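Local coordinates for sesquisabinene B synthase 2 (Santalum album, PDB 6A2A), which probably cyclises a prenyl diphosphate to the sesquiterpene sesquisabinene B, as a magnesium- or manganese-dependent plant terpene synthase, at residues R145-D150 with E177-E182. Sequence-based numbering, arbitrary orientation.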
loop_
_atom_site.group_PDB
_atom_site.type_symbol
_atom_site.label_atom_id
_atom_site.label_comp_id
_atom_site.label_asym_id
_atom_site.label_seq_id
_atom_site.Cartn_x
_atom_site.Cartn_y
_atom_site.Cartn_z
ATOM N N ARG A 145 50.406 17.066 -25.533
ATOM C CA ARG A 145 51.720 16.448 -25.543
ATOM C C ARG A 145 51.737 15.011 -25.977
ATOM O O ARG A 145 52.770 14.475 -26.246
ATOM C CB ARG A 145 52.427 16.614 -24.228
ATOM C CG ARG A 145 52.137 15.551 -23.244
ATOM C CD ARG A 145 52.814 15.808 -21.932
ATOM N NE ARG A 145 52.691 17.178 -21.512
ATOM C CZ ARG A 145 53.687 17.944 -21.084
ATOM N NH1 ARG A 145 54.914 17.483 -20.980
ATOM N NH2 ARG A 145 53.430 19.178 -20.739
ATOM N N PHE A 146 50.568 14.407 -26.074
ATOM C CA PHE A 146 50.456 13.049 -26.539
ATOM C C PHE A 146 50.164 13.022 -28.025
ATOM O O PHE A 146 49.920 12.002 -28.577
ATOM C CB PHE A 146 49.429 12.271 -25.717
ATOM C CG PHE A 146 49.773 12.164 -24.274
ATOM C CD1 PHE A 146 50.672 11.241 -23.837
ATOM C CD2 PHE A 146 49.228 13.008 -23.357
ATOM C CE1 PHE A 146 50.981 11.145 -22.519
ATOM C CE2 PHE A 146 49.553 12.924 -22.042
ATOM C CZ PHE A 146 50.431 11.989 -21.618
ATOM N N LYS A 147 50.162 14.177 -28.671
ATOM C CA LYS A 147 49.967 14.211 -30.076
ATOM C C LYS A 147 51.177 14.804 -30.769
ATOM O O LYS A 147 51.968 15.435 -30.167
ATOM C CB LYS A 147 48.768 15.054 -30.478
ATOM C CG LYS A 147 47.559 14.989 -29.583
ATOM C CD LYS A 147 46.669 16.210 -29.703
ATOM C CE LYS A 147 46.127 16.351 -31.092
ATOM N NZ LYS A 147 45.646 17.703 -31.384
ATOM N N ASP A 148 51.252 14.544 -32.045
ATOM C CA ASP A 148 52.203 15.131 -32.954
ATOM C C ASP A 148 51.407 15.845 -34.050
ATOM O O ASP A 148 50.214 15.975 -33.974
ATOM C CB ASP A 148 53.147 14.099 -33.546
ATOM C CG ASP A 148 52.455 13.036 -34.335
ATOM O OD1 ASP A 148 51.563 13.284 -35.134
ATOM O OD2 ASP A 148 52.888 11.913 -34.187
ATOM N N THR A 149 52.085 16.316 -35.070
ATOM C CA THR A 149 51.424 17.022 -36.126
ATOM C C THR A 149 50.249 16.306 -36.792
ATOM O O THR A 149 49.312 16.943 -37.198
ATOM C CB THR A 149 52.450 17.554 -37.137
ATOM O OG1 THR A 149 53.425 18.304 -36.430
ATOM C CG2 THR A 149 51.807 18.408 -38.130
ATOM N N ASP A 150 50.289 14.993 -36.906
ATOM C CA ASP A 150 49.187 14.275 -37.481
ATOM C C ASP A 150 48.092 13.759 -36.516
ATOM O O ASP A 150 47.144 13.186 -36.956
ATOM C CB ASP A 150 49.716 13.124 -38.294
ATOM C CG ASP A 150 50.501 13.584 -39.485
ATOM O OD1 ASP A 150 50.410 14.756 -39.841
ATOM O OD2 ASP A 150 51.186 12.754 -40.071
ATOM N N GLU A 177 35.657 21.087 -27.540
ATOM C CA GLU A 177 36.924 20.534 -27.040
ATOM C C GLU A 177 37.364 19.407 -27.981
ATOM O O GLU A 177 37.222 18.174 -27.711
ATOM C CB GLU A 177 36.806 20.131 -25.579
ATOM C CG GLU A 177 36.573 21.271 -24.619
ATOM C CD GLU A 177 36.500 20.889 -23.181
ATOM O OE1 GLU A 177 35.930 19.800 -22.875
ATOM O OE2 GLU A 177 37.012 21.662 -22.313
ATOM N N ASP A 178 37.944 19.847 -29.090
ATOM C CA ASP A 178 38.263 19.047 -30.234
ATOM C C ASP A 178 39.303 17.922 -29.913
ATOM O O ASP A 178 39.293 16.875 -30.570
ATOM C CB ASP A 178 38.840 19.961 -31.350
ATOM C CG ASP A 178 39.962 20.938 -30.817
ATOM O OD1 ASP A 178 39.747 21.690 -29.809
ATOM O OD2 ASP A 178 41.071 20.969 -31.396
ATOM N N ILE A 179 40.139 18.165 -28.930
ATOM C CA ILE A 179 41.219 17.198 -28.619
ATOM C C ILE A 179 40.592 15.989 -27.928
ATOM O O ILE A 179 41.021 14.852 -28.156
ATOM C CB ILE A 179 42.353 17.804 -27.791
ATOM C CG1 ILE A 179 43.022 18.949 -28.552
ATOM C CG2 ILE A 179 43.384 16.734 -27.456
ATOM C CD1 ILE A 179 43.844 19.798 -27.660
ATOM N N LEU A 180 39.494 16.231 -27.212
ATOM C CA LEU A 180 38.835 15.095 -26.563
ATOM C C LEU A 180 38.046 14.276 -27.583
ATOM O O LEU A 180 37.971 13.049 -27.411
ATOM C CB LEU A 180 37.981 15.585 -25.407
ATOM C CG LEU A 180 38.709 16.516 -24.445
ATOM C CD1 LEU A 180 37.817 17.046 -23.352
ATOM C CD2 LEU A 180 39.879 15.769 -23.824
ATOM N N ASP A 181 37.488 14.899 -28.625
ATOM C CA ASP A 181 36.872 14.143 -29.702
ATOM C C ASP A 181 37.904 13.290 -30.451
ATOM O O ASP A 181 37.646 12.160 -30.853
ATOM C CB ASP A 181 36.285 15.049 -30.759
ATOM C CG ASP A 181 35.091 15.834 -30.242
ATOM O OD1 ASP A 181 34.213 15.195 -29.647
ATOM O OD2 ASP A 181 35.058 17.082 -30.417
ATOM N N GLU A 182 39.076 13.885 -30.670
ATOM C CA GLU A 182 40.176 13.153 -31.335
ATOM C C GLU A 182 40.604 11.961 -30.437
ATOM O O GLU A 182 40.929 10.861 -30.974
ATOM C CB GLU A 182 41.390 14.063 -31.530
ATOM C CG GLU A 182 41.306 15.011 -32.724
ATOM C CD GLU A 182 42.215 16.254 -32.687
ATOM O OE1 GLU A 182 43.049 16.400 -31.761
ATOM O OE2 GLU A 182 42.043 17.117 -33.572
#
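Lys-147, on the short strand 147-148, faces Ile-179 and Glu-182 near the start of helix 178-192, and the backbones stay well apart: the closest CA atoms, those of Lys-147 and Ile-179, are 9.4 Å from each other. Side chains alone therefore bridge the gap, burying 114 Å² in total. Lys-147, Ile-179 and Glu-182 all set out from the backbone toward the other segment. Lys-147 bends at chi3 (62°), which carries its ammonium group round to the carboxylate of Glu-182. There NZ donates to OE1 of Glu-182 at 2.9 Å, a hydrogen-bonded salt bridge that enters on the syn side of the carboxylate, 21° out of its plane. The two side chains cross at about a right angle, and OE1 of Glu-182 also lies 3.2 Å from CE of Lys-147. Nearer the backbone, CD of Lys-147 rests against the CG2 methyl of buried Ile-179 at 4.0 Å. With an alanine at Lys-147, Glu-182 would probably lose this cationic partner and the CG2 side of Ile-179 part of its cover. Phe-152 on the antiparallel strand 151-152 touches all three side chains. The turn between the strands contains an Asx turn, in which OD1 of Asp-148 accepts from N of Asp-150 (2.8 Å). Within the alpha-helical N-terminal domain of a plant terpene synthase, this contact joins a small two-stranded antiparallel hairpin to the start of helix 178-192, away from the metal-binding residues.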